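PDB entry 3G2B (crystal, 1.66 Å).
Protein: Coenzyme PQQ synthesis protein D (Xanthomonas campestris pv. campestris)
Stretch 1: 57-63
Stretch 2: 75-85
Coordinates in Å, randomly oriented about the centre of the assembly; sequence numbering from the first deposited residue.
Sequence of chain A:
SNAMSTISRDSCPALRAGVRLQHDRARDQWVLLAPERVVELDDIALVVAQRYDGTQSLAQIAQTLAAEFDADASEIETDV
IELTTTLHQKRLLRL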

# COMPACT_ATOMS: atom_id res chain seq x y z
N SER A 57 22.42 -1.49 4.24
CA SER A 57 21.60 -2.62 3.80
C SER A 57 21.01 -3.28 5.03
O SER A 57 21.44 -3.01 6.15
CB SER A 57 22.46 -3.65 3.06
OG SER A 57 23.36 -4.28 3.95
N LEU A 58 20.02 -4.16 4.83
CA LEU A 58 19.41 -4.85 5.96
C LEU A 58 20.45 -5.72 6.65
O LEU A 58 20.42 -5.90 7.87
CB LEU A 58 18.23 -5.71 5.50
CG LEU A 58 17.09 -4.94 4.81
CD1 LEU A 58 15.91 -5.89 4.59
CD2 LEU A 58 16.66 -3.75 5.65
N ALA A 59 21.38 -6.27 5.87
CA ALA A 59 22.44 -7.10 6.44
C ALA A 59 23.27 -6.25 7.39
O ALA A 59 23.58 -6.67 8.51
CB ALA A 59 23.32 -7.66 5.32
N GLN A 60 23.63 -5.04 6.96
CA GLN A 60 24.42 -4.14 7.79
C GLN A 60 23.64 -3.71 9.02
O GLN A 60 24.19 -3.64 10.12
CB GLN A 60 24.84 -2.92 6.98
CG GLN A 60 25.85 -3.24 5.89
CD GLN A 60 26.16 -2.04 5.00
OE1 GLN A 60 25.28 -1.54 4.29
NE2 GLN A 60 27.41 -1.58 5.02
N ILE A 61 22.36 -3.40 8.84
CA ILE A 61 21.54 -2.98 9.96
C ILE A 61 21.46 -4.10 11.00
O ILE A 61 21.58 -3.85 12.20
CB ILE A 61 20.12 -2.60 9.49
CG1 ILE A 61 20.19 -1.30 8.68
CG2 ILE A 61 19.20 -2.42 10.70
CD1 ILE A 61 18.89 -0.91 8.01
N ALA A 62 21.28 -5.33 10.54
CA ALA A 62 21.18 -6.47 11.45
C ALA A 62 22.49 -6.73 12.18
O ALA A 62 22.49 -7.02 13.38
CB ALA A 62 20.76 -7.71 10.68
N GLN A 63 23.61 -6.64 11.46
CA GLN A 63 24.92 -6.86 12.06
C GLN A 63 25.16 -5.83 13.16
O GLN A 63 25.62 -6.17 14.26
CB GLN A 63 26.01 -6.76 10.99
CG GLN A 63 27.42 -6.49 11.53
CD GLN A 63 27.99 -7.64 12.34
OE1 GLN A 63 28.98 -7.47 13.06
NE2 GLN A 63 27.39 -8.82 12.23
N GLU A 75 19.51 -14.46 13.74
CA GLU A 75 18.16 -14.23 14.24
C GLU A 75 17.68 -12.81 13.95
O GLU A 75 16.57 -12.60 13.46
CB GLU A 75 18.10 -14.49 15.75
CG GLU A 75 18.23 -15.96 16.11
CD GLU A 75 18.32 -16.20 17.61
OE1 GLU A 75 17.66 -15.45 18.37
OE2 GLU A 75 19.02 -17.14 18.02
N ILE A 76 18.53 -11.83 14.26
CA ILE A 76 18.17 -10.44 14.02
C ILE A 76 17.99 -10.16 12.53
O ILE A 76 17.09 -9.41 12.14
CB ILE A 76 19.23 -9.49 14.62
CG1 ILE A 76 19.29 -9.66 16.15
CG2 ILE A 76 18.91 -8.05 14.26
CD1 ILE A 76 17.96 -9.41 16.85
N GLU A 77 18.82 -10.75 11.68
CA GLU A 77 18.68 -10.52 10.25
C GLU A 77 17.31 -11.02 9.78
O GLU A 77 16.63 -10.36 9.00
CB GLU A 77 19.79 -11.23 9.46
CG GLU A 77 19.72 -10.96 7.96
CD GLU A 77 20.96 -11.40 7.21
OE1 GLU A 77 20.84 -12.24 6.29
OE2 GLU A 77 22.06 -10.89 7.52
N THR A 78 16.89 -12.18 10.28
CA THR A 78 15.58 -12.69 9.89
C THR A 78 14.49 -11.70 10.30
O THR A 78 13.59 -11.40 9.52
CB THR A 78 15.30 -14.06 10.57
OG1 THR A 78 16.08 -15.07 9.92
CG2 THR A 78 13.83 -14.42 10.48
N ASP A 79 14.58 -11.20 11.53
CA ASP A 79 13.59 -10.26 12.04
C ASP A 79 13.58 -8.96 11.25
O ASP A 79 12.51 -8.41 10.95
CB ASP A 79 13.85 -9.99 13.53
CG ASP A 79 13.37 -11.13 14.42
OD1 ASP A 79 13.13 -12.25 13.91
OD2 ASP A 79 13.23 -10.92 15.64
N VAL A 80 14.76 -8.47 10.90
CA VAL A 80 14.88 -7.23 10.13
C VAL A 80 14.25 -7.41 8.75
O VAL A 80 13.52 -6.55 8.28
CB VAL A 80 16.36 -6.80 9.97
CG1 VAL A 80 16.48 -5.65 8.98
CG2 VAL A 80 16.92 -6.38 11.32
N ILE A 81 14.54 -8.53 8.11
CA ILE A 81 13.98 -8.79 6.79
C ILE A 81 12.46 -8.94 6.86
O ILE A 81 11.75 -8.41 6.01
CB ILE A 81 14.61 -10.04 6.15
CG1 ILE A 81 16.09 -9.77 5.88
CG2 ILE A 81 13.88 -10.39 4.87
CD1 ILE A 81 16.83 -10.95 5.28
N GLU A 82 11.97 -9.64 7.88
CA GLU A 82 10.53 -9.83 8.04
C GLU A 82 9.83 -8.48 8.19
O GLU A 82 8.83 -8.22 7.52
CB GLU A 82 10.24 -10.70 9.26
CG GLU A 82 8.75 -10.76 9.63
CD GLU A 82 8.47 -11.56 10.89
OE1 GLU A 82 9.15 -11.32 11.92
OE2 GLU A 82 7.57 -12.42 10.87
N LEU A 83 10.36 -7.63 9.06
CA LEU A 83 9.76 -6.31 9.27
C LEU A 83 9.76 -5.47 8.01
O LEU A 83 8.75 -4.86 7.65
CB LEU A 83 10.52 -5.55 10.36
CG LEU A 83 10.16 -4.06 10.46
CD1 LEU A 83 8.74 -3.91 11.00
CD2 LEU A 83 11.16 -3.35 11.37
N THR A 84 10.91 -5.42 7.34
CA THR A 84 11.05 -4.63 6.12
C THR A 84 10.09 -5.10 5.04
O THR A 84 9.53 -4.29 4.30
CB THR A 84 12.50 -4.69 5.61
OG1 THR A 84 13.37 -4.28 6.67
CG2 THR A 84 12.68 -3.77 4.42
N THR A 85 9.89 -6.41 4.96
CA THR A 85 8.97 -6.97 3.98
C THR A 85 7.57 -6.43 4.26
O THR A 85 6.86 -6.01 3.34
CB THR A 85 8.96 -8.50 4.05
OG1 THR A 85 10.25 -8.99 3.67
CG2 THR A 85 7.91 -9.07 3.12
O HOH W 1 23.66 -9.41 9.18

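Residues 58-63 and 75-85 are both helical, and their axes approach to 8.5 Å with 131° between their N-to-C directions, an oblique arrangement closer to antiparallel than parallel. The pairing buries 353 Å², summed over both sides, and contains no direct hydrogen bond between the stretches, so the evidence for association lies mainly in apolar contacts and one bridging water.

Ser 57 does not touch the second helix; it organises the start of the first. Its OG accepts from Gln 60 N at 3.1 Å (N-H...acceptor angle 162°), the classic N-cap, while Ser 57 N donates to Gln 60 OE1 at 2.9 Å, so side chain and backbone of the two residues bond reciprocally. The CA-to-CB bond of Gln 60 points away from the partner helix.

Leu 58 points toward it and has the most area covered there, 88 Å². In its m,t rotamer, CD2 lies 3.8 Å from Val 80 CG1 and CD1 lies 4.1 Å from Ile 81 CG1, so the side chain packs against both Val 80 and Ile 81. Leu 58 CD2 also sits 3.5 Å from Thr 84 OG1. That contact is van der Waals only; the hydroxyl's polarity is met within its own helix, where Thr 84 OG1 donates to Val 80 O at 2.8 Å.

At Ala 59 the link is through solvent: water 1 donates to Ala 59 O at 2.8 Å and to Glu 77 OE2 at 2.7 Å, joining a backbone carbonyl to a carboxylate.

One turn after Leu 58, Ala 62 marks the tightest backbone approach, its CA 4.9 Å from Glu 77 CA. Its small side chain fits this close spacing: Ala 62 CB lies 3.5 Å from Glu 77 CA, 4.0 Å from Ile 76 CG2 and 4.1 Å from Val 80 CG2. Gln 63 then points away.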